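Local coordinates for protein peptidoglycan D,D-transpeptidase PbpA (Mycobacterium tuberculosis, PDB 3UN7) that probably cross-links the peptidoglycan of the cell wall as a penicillin-binding D,D-transpeptidase and takes part in regulating cell length, at residues Ala116-Asp119 with Ala120-Gly124; Gln165-Ala168 with Trp169-Gly173; Ser244-Glu247 with Ala248-Ser252. All coordinates share one frame; numbering follows the deposited sequence.

Interaction 1: residues Ala116-Asp119 with Ala120-Gly124; sequences AGWD and AMQQG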
ATOM      1  N   ALA A 116       8.974 -11.958   0.534  1.00 30.21           N
ATOM      2  CA  ALA A 116       9.525 -11.351   1.751  1.00 30.69           C
ATOM      3  C   ALA A 116       8.468 -10.601   2.553  1.00 30.74           C
ATOM      4  O   ALA A 116       8.431 -10.697   3.769  1.00 30.57           O
ATOM      5  CB  ALA A 116      10.693 -10.433   1.419  1.00 31.24           C
ATOM      6  N   GLY A 117       7.605  -9.852   1.873  1.00 30.30           N
ATOM      7  CA  GLY A 117       6.542  -9.122   2.565  1.00 29.49           C
ATOM      8  C   GLY A 117       5.598 -10.095   3.244  1.00 30.05           C
ATOM      9  O   GLY A 117       5.278  -9.945   4.428  1.00 30.02           O
ATOM     10  N   TRP A 118       5.149 -11.089   2.477  1.00 29.66           N
ATOM     11  CA  TRP A 118       4.297 -12.150   2.995  1.00 30.07           C
ATOM     12  C   TRP A 118       4.942 -12.825   4.194  1.00 31.09           C
ATOM     13  O   TRP A 118       4.315 -12.918   5.254  1.00 30.74           O
ATOM     14  CB  TRP A 118       3.985 -13.214   1.928  1.00 30.06           C
ATOM     15  CG  TRP A 118       3.209 -14.385   2.499  1.00 30.33           C
ATOM     16  CD1 TRP A 118       3.697 -15.625   2.808  1.00 31.06           C
ATOM     17  CD2 TRP A 118       1.817 -14.406   2.851  1.00 29.72           C
ATOM     18  NE1 TRP A 118       2.690 -16.418   3.315  1.00 31.19           N
ATOM     19  CE2 TRP A 118       1.528 -15.696   3.344  1.00 30.59           C
ATOM     20  CE3 TRP A 118       0.787 -13.461   2.793  1.00 31.09           C
ATOM     21  CZ2 TRP A 118       0.250 -16.065   3.784  1.00 32.00           C
ATOM     22  CZ3 TRP A 118      -0.489 -13.833   3.228  1.00 30.30           C
ATOM     23  CH2 TRP A 118      -0.741 -15.117   3.714  1.00 29.58           C
ATOM     24  N   ASP A 119       6.176 -13.313   4.025  1.00 31.79           N
ATOM     25  CA  ASP A 119       6.847 -14.044   5.101  1.00 32.64           C
ATOM     26  C   ASP A 119       6.958 -13.167   6.340  1.00 33.24           C
ATOM     27  O   ASP A 119       6.695 -13.623   7.458  1.00 33.86           O
ATOM     28  CB  ASP A 119       8.248 -14.510   4.693  1.00 33.54           C
ATOM     29  CG  ASP A 119       8.236 -15.630   3.664  1.00 34.65           C
ATOM     30  OD1 ASP A 119       7.170 -16.250   3.453  1.00 33.31           O
ATOM     31  OD2 ASP A 119       9.318 -15.897   3.080  1.00 34.89           O
ATOM     32  N   ALA A 120       7.365 -11.912   6.150  1.00 32.57           N
ATOM     33  CA  ALA A 120       7.512 -10.984   7.277  1.00 33.15           C
ATOM     34  C   ALA A 120       6.182 -10.744   8.000  1.00 33.07           C
ATOM     35  O   ALA A 120       6.142 -10.705   9.229  1.00 33.79           O
ATOM     36  CB  ALA A 120       8.120  -9.676   6.825  1.00 32.75           C
ATOM     37  N   MET A 121       5.098 -10.610   7.239  1.00 32.00           N
ATOM     38  CA  MET A 121       3.764 -10.453   7.816  1.00 32.09           C
ATOM     39  C   MET A 121       3.323 -11.708   8.572  1.00 32.93           C
ATOM     40  O   MET A 121       2.653 -11.614   9.605  1.00 33.87           O
ATOM     41  CB  MET A 121       2.738 -10.099   6.730  1.00 31.28           C
ATOM     42  CG  MET A 121       2.822  -8.650   6.227  1.00 31.65           C
ATOM     43  SD  MET A 121       2.451  -7.406   7.499  1.00 33.15           S
ATOM     44  CE  MET A 121       0.669  -7.510   7.537  1.00 34.47           C
ATOM     45  N   GLN A 122       3.699 -12.886   8.073  1.00 32.77           N
ATOM     46  CA  GLN A 122       3.305 -14.133   8.741  1.00 33.59           C
ATOM     47  C   GLN A 122       4.023 -14.380  10.079  1.00 35.35           C
ATOM     48  O   GLN A 122       3.509 -15.084  10.931  1.00 34.86           O
ATOM     49  CB  GLN A 122       3.473 -15.339   7.797  1.00 33.91           C
ATOM     50  CG  GLN A 122       2.612 -15.217   6.529  1.00 31.22           C
ATOM     51  CD  GLN A 122       1.252 -14.634   6.839  1.00 32.01           C
ATOM     52  OE1 GLN A 122       0.463 -15.229   7.572  1.00 33.30           O
ATOM     53  NE2 GLN A 122       0.983 -13.439   6.317  1.00 31.40           N
ATOM     54  N   GLN A 123       5.196 -13.780  10.247  1.00 36.50           N
ATOM     55  CA  GLN A 123       6.032 -13.992  11.433  1.00 39.35           C
ATOM     56  C   GLN A 123       6.182 -12.757  12.326  1.00 39.07           C
ATOM     57  O   GLN A 123       6.734 -12.842  13.429  1.00 40.36           O
ATOM     58  CB  GLN A 123       7.413 -14.492  10.990  1.00 40.09           C
ATOM     59  CG  GLN A 123       7.347 -15.844  10.286  1.00 44.95           C
ATOM     60  CD  GLN A 123       8.241 -15.934   9.052  1.00 49.19           C
ATOM     61  OE1 GLN A 123       9.466 -15.770   9.142  1.00 51.19           O
ATOM     62  NE2 GLN A 123       7.627 -16.220   7.888  1.00 48.15           N
ATOM     63  N   GLY A 124       5.667 -11.621  11.866  1.00 38.29           N
ATOM     64  CA  GLY A 124       5.996 -10.325  12.449  1.00 38.22           C
ATOM     65  C   GLY A 124       5.199  -9.861  13.654  1.00 39.06           C
ATOM     66  O   GLY A 124       5.493  -8.810  14.214  1.00 38.96           O
TER
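Trp-118 and Gln-122 stack one helical turn apart on helix 111-123, an i to i+4 pairing of an indole with a primary amide. The amide plane lies 14° from the ring plane. Gln-122 CG sits over the five-membered ring, 3.6 Å from its centroid, a CH-pi contact, while NE2 lies above the outer rim of the six-membered ring, 3.4 Å from Trp-118 CZ3. The indole reaches this place because Trp-118 CG stands anti to its own backbone nitrogen (chi1 175°), and Gln-122 then bends at chi2 (-39°) to lay its amide along the ring. The amide nitrogen is hydrogen-bonded to Ser-149 OG, which helps to hold the flat group in its rotation and ties the stack to strand 143-149. Beneath it, Gln-122 N donates to Trp-118 O at 2.9 Å.

Asp-119 occupies a neighbouring side of the helix, its OD1 bonded to Gln-115 NE2 one turn earlier; Gln-123 folds its amide back over this residue, NE2 3.7 Å from Asp-119 CB. Ala-120 and Met-121 touch Ile-449 of the C-terminal helix 446-458. In the last turn Gln-123 N makes only a weak hydrogen bond to Asp-119 O, 3.2 Å long and well bent.

Interaction 2: residues Gln165-Ala168 with Trp169-Gly173; sequences QAQA and WQRLG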
ATOM      1  N   GLN A 165     -16.740 -25.291  -3.637  1.00 33.78           N
ATOM      2  CA  GLN A 165     -16.749 -23.852  -3.849  1.00 33.25           C
ATOM      3  C   GLN A 165     -17.681 -23.160  -2.850  1.00 34.02           C
ATOM      4  O   GLN A 165     -17.278 -22.207  -2.186  1.00 34.03           O
ATOM      5  CB  GLN A 165     -17.187 -23.524  -5.269  1.00 33.21           C
ATOM      6  CG  GLN A 165     -16.218 -23.912  -6.360  1.00 31.82           C
ATOM      7  CD  GLN A 165     -16.872 -23.783  -7.704  1.00 32.45           C
ATOM      8  OE1 GLN A 165     -16.835 -22.719  -8.315  1.00 32.92           O
ATOM      9  NE2 GLN A 165     -17.521 -24.849  -8.154  1.00 32.26           N
ATOM     10  N   ALA A 166     -18.921 -23.641  -2.741  1.00 35.60           N
ATOM     11  CA  ALA A 166     -19.924 -23.018  -1.855  1.00 37.41           C
ATOM     12  C   ALA A 166     -19.508 -22.978  -0.385  1.00 38.47           C
ATOM     13  O   ALA A 166     -19.766 -21.989   0.314  1.00 38.50           O
ATOM     14  CB  ALA A 166     -21.288 -23.694  -2.017  1.00 38.39           C
ATOM     15  N   GLN A 167     -18.871 -24.054   0.086  1.00 39.32           N
ATOM     16  CA  GLN A 167     -18.404 -24.124   1.469  1.00 40.55           C
ATOM     17  C   GLN A 167     -17.247 -23.166   1.724  1.00 39.44           C
ATOM     18  O   GLN A 167     -17.259 -22.445   2.718  1.00 39.61           O
ATOM     19  CB  GLN A 167     -18.043 -25.557   1.867  1.00 41.78           C
ATOM     20  CG  GLN A 167     -19.243 -26.355   2.365  1.00 46.43           C
ATOM     21  CD  GLN A 167     -19.000 -27.859   2.396  1.00 51.81           C
ATOM     22  OE1 GLN A 167     -17.872 -28.325   2.192  1.00 53.43           O
ATOM     23  NE2 GLN A 167     -20.067 -28.629   2.639  1.00 52.58           N
ATOM     24  N   ALA A 168     -16.270 -23.130   0.813  1.00 38.25           N
ATOM     25  CA  ALA A 168     -15.191 -22.131   0.883  1.00 37.78           C
ATOM     26  C   ALA A 168     -15.744 -20.712   0.887  1.00 37.65           C
ATOM     27  O   ALA A 168     -15.304 -19.867   1.666  1.00 37.53           O
ATOM     28  CB  ALA A 168     -14.199 -22.306  -0.264  1.00 36.24           C
ATOM     29  N   TRP A 169     -16.708 -20.463   0.006  1.00 37.84           N
ATOM     30  CA  TRP A 169     -17.335 -19.154  -0.105  1.00 38.52           C
ATOM     31  C   TRP A 169     -17.969 -18.716   1.226  1.00 39.58           C
ATOM     32  O   TRP A 169     -17.765 -17.587   1.670  1.00 39.14           O
ATOM     33  CB  TRP A 169     -18.379 -19.165  -1.222  1.00 38.84           C
ATOM     34  CG  TRP A 169     -18.947 -17.822  -1.531  1.00 39.65           C
ATOM     35  CD1 TRP A 169     -20.210 -17.373  -1.239  1.00 41.31           C
ATOM     36  CD2 TRP A 169     -18.273 -16.736  -2.172  1.00 39.60           C
ATOM     37  NE1 TRP A 169     -20.358 -16.076  -1.675  1.00 41.93           N
ATOM     38  CE2 TRP A 169     -19.184 -15.664  -2.251  1.00 40.10           C
ATOM     39  CE3 TRP A 169     -16.982 -16.568  -2.695  1.00 39.49           C
ATOM     40  CZ2 TRP A 169     -18.849 -14.440  -2.838  1.00 40.18           C
ATOM     41  CZ3 TRP A 169     -16.648 -15.347  -3.266  1.00 39.12           C
ATOM     42  CH2 TRP A 169     -17.578 -14.304  -3.340  1.00 39.14           C
ATOM     43  N   GLN A 170     -18.698 -19.632   1.857  1.00 40.97           N
ATOM     44  CA  GLN A 170     -19.392 -19.380   3.128  1.00 43.34           C
ATOM     45  C   GLN A 170     -18.409 -19.198   4.290  1.00 43.29           C
ATOM     46  O   GLN A 170     -18.559 -18.262   5.092  1.00 43.70           O
ATOM     47  CB  GLN A 170     -20.399 -20.513   3.393  1.00 44.89           C
ATOM     48  CG  GLN A 170     -21.025 -20.550   4.785  1.00 49.25           C
ATOM     49  CD  GLN A 170     -20.536 -21.738   5.603  1.00 54.83           C
ATOM     50  OE1 GLN A 170     -19.411 -22.222   5.420  1.00 57.27           O
ATOM     51  NE2 GLN A 170     -21.385 -22.222   6.500  1.00 57.81           N
ATOM     52  N   ARG A 171     -17.401 -20.073   4.367  1.00 43.19           N
ATOM     53  CA  ARG A 171     -16.322 -19.945   5.359  1.00 44.21           C
ATOM     54  C   ARG A 171     -15.602 -18.592   5.260  1.00 42.62           C
ATOM     55  O   ARG A 171     -15.383 -17.934   6.269  1.00 42.80           O
ATOM     56  CB  ARG A 171     -15.301 -21.089   5.226  1.00 44.41           C
ATOM     57  CG  ARG A 171     -15.776 -22.473   5.695  1.00 46.86           C
ATOM     58  CD  ARG A 171     -14.666 -23.529   5.520  1.00 47.38           C
ATOM     59  NE  ARG A 171     -14.901 -24.469   4.409  1.00 52.03           N
ATOM     60  CZ  ARG A 171     -14.109 -24.616   3.347  1.00 52.92           C
ATOM     61  NH1 ARG A 171     -13.008 -23.881   3.212  1.00 53.98           N
ATOM     62  NH2 ARG A 171     -14.415 -25.508   2.408  1.00 55.55           N
ATOM     63  N   LEU A 172     -15.246 -18.180   4.047  1.00 41.28           N
ATOM     64  CA  LEU A 172     -14.517 -16.926   3.834  1.00 40.50           C
ATOM     65  C   LEU A 172     -15.392 -15.710   4.130  1.00 40.89           C
ATOM     66  O   LEU A 172     -14.939 -14.728   4.726  1.00 40.35           O
ATOM     67  CB  LEU A 172     -13.949 -16.857   2.399  1.00 39.46           C
ATOM     68  CG  LEU A 172     -12.850 -17.875   2.036  1.00 39.43           C
ATOM     69  CD1 LEU A 172     -12.513 -17.899   0.537  1.00 40.03           C
ATOM     70  CD2 LEU A 172     -11.588 -17.665   2.864  1.00 39.72           C
ATOM     71  N   GLY A 173     -16.656 -15.794   3.733  1.00 41.90           N
ATOM     72  CA  GLY A 173     -17.615 -14.723   3.967  1.00 43.57           C
ATOM     73  C   GLY A 173     -17.928 -14.486   5.432  1.00 45.15           C
ATOM     74  O   GLY A 173     -18.172 -13.346   5.848  1.00 45.89           O
TER
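Arg-171 folds back along helix 162-174 and lays its guanidinium over the peptide link between Gln-167 and Ala-168, one turn earlier. Its CB begins 3.5 Å from Gln-167 O, and CG comes closer still, 3.3 Å from that oxygen. This approach follows from the first torsion, which sets CG anti to the carbonyl carbon of Arg-171 (chi1 -72°), on the side facing the preceding turn. CD then draws off a little, and a bend at chi3 (-107°) turns the chain back, so that NE stands 3.5 Å from Gln-167 O. CZ passes above Ala-168 N and CA. At the tip the two nitrogens part: NH1 lies 3.6 Å from Ala-168 CA and a little farther from its methyl, whereas NH2 is 3.4 Å from Ala-168 N, two donors that do not bond, and 3.7 Å from Gln-167 CB.

The peptide meets one face of the guanidinium, with Ala-168 N 3.4 Å above the plane and displaced toward its rim. Alongside, the backbone is regular, and Arg-171 N reaches Gln-167 O almost straight, with an N-H...O angle of 172°.

Arg-171 and Ala-168 both pack on Leu-156 of helix 154-157, and Ala-168 also on Leu-157; on another side Trp-169 stacks its ring with Tyr-66, and Gln-165 OE1 accepts from Arg-65 N and is hydrogen-bonded to Ser-63 OG, so the helix is joined both to its neighbour in sequence and to the 61-66 region.

Because the guanidinium meets the peptide through its face, its N-H bonds, which lie in its plane, are directed past Gln-167 and Ala-168; the contact is therefore flat packing, in which the positive charge probably gains some favourable electrostatics from the nearby carbonyl oxygen of Gln-167.

Interaction 3: residues Ser244-Glu247 with Ala248-Ser252; sequences SLRE and AFVKS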
ATOM      1  N   SER A 244      12.704  22.466  17.395  1.00 40.05           N
ATOM      2  CA  SER A 244      12.658  22.748  15.969  1.00 39.24           C
ATOM      3  C   SER A 244      11.665  21.812  15.284  1.00 38.44           C
ATOM      4  O   SER A 244      11.443  20.690  15.741  1.00 37.78           O
ATOM      5  CB  SER A 244      14.045  22.575  15.351  1.00 39.28           C
ATOM      6  OG  SER A 244      14.411  21.199  15.299  1.00 37.48           O
ATOM      7  N   LEU A 245      11.072  22.282  14.188  1.00 38.40           N
ATOM      8  CA  LEU A 245      10.246  21.443  13.326  1.00 37.63           C
ATOM      9  C   LEU A 245      10.985  20.141  12.987  1.00 37.50           C
ATOM     10  O   LEU A 245      10.400  19.073  13.086  1.00 37.51           O
ATOM     11  CB  LEU A 245       9.848  22.211  12.052  1.00 37.77           C
ATOM     12  CG  LEU A 245       8.799  21.659  11.072  1.00 37.19           C
ATOM     13  CD1 LEU A 245       8.152  22.805  10.290  1.00 37.01           C
ATOM     14  CD2 LEU A 245       9.426  20.676  10.125  1.00 39.38           C
ATOM     15  N   ARG A 246      12.261  20.218  12.615  1.00 37.60           N
ATOM     16  CA  ARG A 246      13.030  18.996  12.317  1.00 38.24           C
ATOM     17  C   ARG A 246      13.028  18.030  13.500  1.00 38.34           C
ATOM     18  O   ARG A 246      12.795  16.828  13.333  1.00 38.22           O
ATOM     19  CB  ARG A 246      14.474  19.302  11.875  1.00 38.86           C
ATOM     20  CG  ARG A 246      15.350  18.042  11.693  1.00 40.64           C
ATOM     21  CD  ARG A 246      16.486  17.925  12.740  1.00 47.01           C
ATOM     22  NE  ARG A 246      16.976  16.553  12.955  1.00 48.96           N
ATOM     23  CZ  ARG A 246      17.401  15.731  11.991  1.00 50.70           C
ATOM     24  NH1 ARG A 246      17.395  16.109  10.715  1.00 51.71           N
ATOM     25  NH2 ARG A 246      17.825  14.510  12.302  1.00 51.98           N
ATOM     26  N   GLU A 247      13.314  18.553  14.689  1.00 38.39           N
ATOM     27  CA  GLU A 247      13.345  17.723  15.878  1.00 39.04           C
ATOM     28  C   GLU A 247      11.977  17.072  16.135  1.00 38.29           C
ATOM     29  O   GLU A 247      11.908  15.869  16.379  1.00 38.06           O
ATOM     30  CB  GLU A 247      13.823  18.524  17.089  1.00 39.79           C
ATOM     31  CG  GLU A 247      14.190  17.659  18.281  1.00 42.11           C
ATOM     32  CD  GLU A 247      14.963  18.412  19.354  1.00 44.30           C
ATOM     33  OE1 GLU A 247      14.675  19.608  19.590  1.00 44.96           O
ATOM     34  OE2 GLU A 247      15.862  17.798  19.965  1.00 47.34           O
ATOM     35  N   ALA A 248      10.905  17.862  16.056  1.00 37.87           N
ATOM     36  CA  ALA A 248       9.542  17.348  16.246  1.00 38.08           C
ATOM     37  C   ALA A 248       9.216  16.239  15.243  1.00 37.95           C
ATOM     38  O   ALA A 248       8.573  15.241  15.592  1.00 38.09           O
ATOM     39  CB  ALA A 248       8.515  18.470  16.134  1.00 37.87           C
ATOM     40  N   PHE A 249       9.656  16.412  14.001  1.00 37.59           N
ATOM     41  CA  PHE A 249       9.404  15.393  12.981  1.00 37.72           C
ATOM     42  C   PHE A 249      10.108  14.083  13.319  1.00 37.92           C
ATOM     43  O   PHE A 249       9.482  13.025  13.325  1.00 37.14           O
ATOM     44  CB  PHE A 249       9.831  15.877  11.587  1.00 37.45           C
ATOM     45  CG  PHE A 249       9.444  14.943  10.477  1.00 37.29           C
ATOM     46  CD1 PHE A 249       8.259  15.135   9.780  1.00 36.91           C
ATOM     47  CD2 PHE A 249      10.263  13.860  10.132  1.00 38.15           C
ATOM     48  CE1 PHE A 249       7.898  14.281   8.750  1.00 37.32           C
ATOM     49  CE2 PHE A 249       9.898  12.984   9.107  1.00 36.86           C
ATOM     50  CZ  PHE A 249       8.717  13.202   8.418  1.00 36.72           C
ATOM     51  N   VAL A 250      11.410  14.140  13.593  1.00 38.39           N
ATOM     52  CA  VAL A 250      12.143  12.901  13.829  1.00 39.28           C
ATOM     53  C   VAL A 250      11.680  12.213  15.112  1.00 39.79           C
ATOM     54  O   VAL A 250      11.588  10.986  15.163  1.00 39.50           O
ATOM     55  CB  VAL A 250      13.699  13.052  13.722  1.00 40.03           C
ATOM     56  CG1 VAL A 250      14.069  13.824  12.465  1.00 38.94           C
ATOM     57  CG2 VAL A 250      14.271  13.712  14.931  1.00 41.26           C
ATOM     58  N   LYS A 251      11.352  13.006  16.129  1.00 40.67           N
ATOM     59  CA  LYS A 251      10.808  12.477  17.373  1.00 41.96           C
ATOM     60  C   LYS A 251       9.318  12.164  17.251  1.00 42.36           C
ATOM     61  O   LYS A 251       8.762  11.450  18.086  1.00 43.49           O
ATOM     62  CB  LYS A 251      11.064  13.448  18.522  1.00 42.20           C
ATOM     63  CG  LYS A 251      12.532  13.501  18.963  1.00 43.80           C
ATOM     64  CD  LYS A 251      12.680  14.289  20.252  1.00 46.62           C
ATOM     65  CE  LYS A 251      13.589  13.556  21.225  1.00 49.18           C
ATOM     66  NZ  LYS A 251      13.521  14.152  22.590  1.00 51.14           N
ATOM     67  N   SER A 252       8.688  12.699  16.203  1.00 42.38           N
ATOM     68  CA  SER A 252       7.259  12.520  15.921  1.00 42.37           C
ATOM     69  C   SER A 252       6.360  13.002  17.075  1.00 42.78           C
ATOM     70  O   SER A 252       5.453  12.282  17.525  1.00 43.52           O
ATOM     71  CB  SER A 252       6.952  11.063  15.540  1.00 42.18           C
ATOM     72  OG  SER A 252       5.682  10.972  14.902  1.00 42.36           O
TER
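Val-250 sets a methyl against the flat face of a guanidinium: its CG1 lies 3.7 Å above the plane of the Arg-246 group, displaced toward the rim and 3.8 Å from NH2. Arg-246 arrives there with CG anti to the backbone nitrogen (chi1 174°) and a bend at chi2, which carries the chain toward the next turn. Val-250 N donates to Arg-246 O at 3.0 Å.

Glu-247 and Lys-251 run side by side, aliphatic parts touching at Glu-247 CG and Lys-251 CD, 4.2 Å apart. Their charged ends do not meet, with Glu-247 OE2 5.1 Å from Lys-251 NZ; the ammonium is instead hydrogen-bonded to Cys-237 O.

Both ends of this short helix are capped. Ser-244 is the N-cap, its OG accepting from Glu-247 N at 2.9 Å; Ser-252, with positive phi, is the C-prime residue of a Schellman motif (Cys-253 N to Ala-248 O, and weakly Ser-252 N to Phe-249 O). Ser-252 OG is hydrogen-bonded to Lys-196 NZ and Lys-395 NZ, beside Ser-193, probably the nucleophile that forms the acyl-ester intermediate. The SxxK lysine, SxN serine and KTG lysine so grouped are characteristic of a penicillin-binding-protein active site.

All three are contacts between side chains or backbone three or four residues apart within single helices, yet each helix serves a different part of the fold. Interaction 1 lies nearest the centre of the chain, on a helix packed against the C-terminal helix. Interaction 2 is more peripheral, and interaction 3, about 49 Å from it between centres, borders the probable catalytic cleft. Each is partly buried, with three buried residues in interaction 3 and two in each of the others; interaction 2 has the most exposed ones. Flat groups recur with different partners: indole with amide, guanidinium with peptide, guanidinium with methyl. Only interaction 3 takes in both the N-cap and the C-prime residue of its helix, bringing a serine to the cleft.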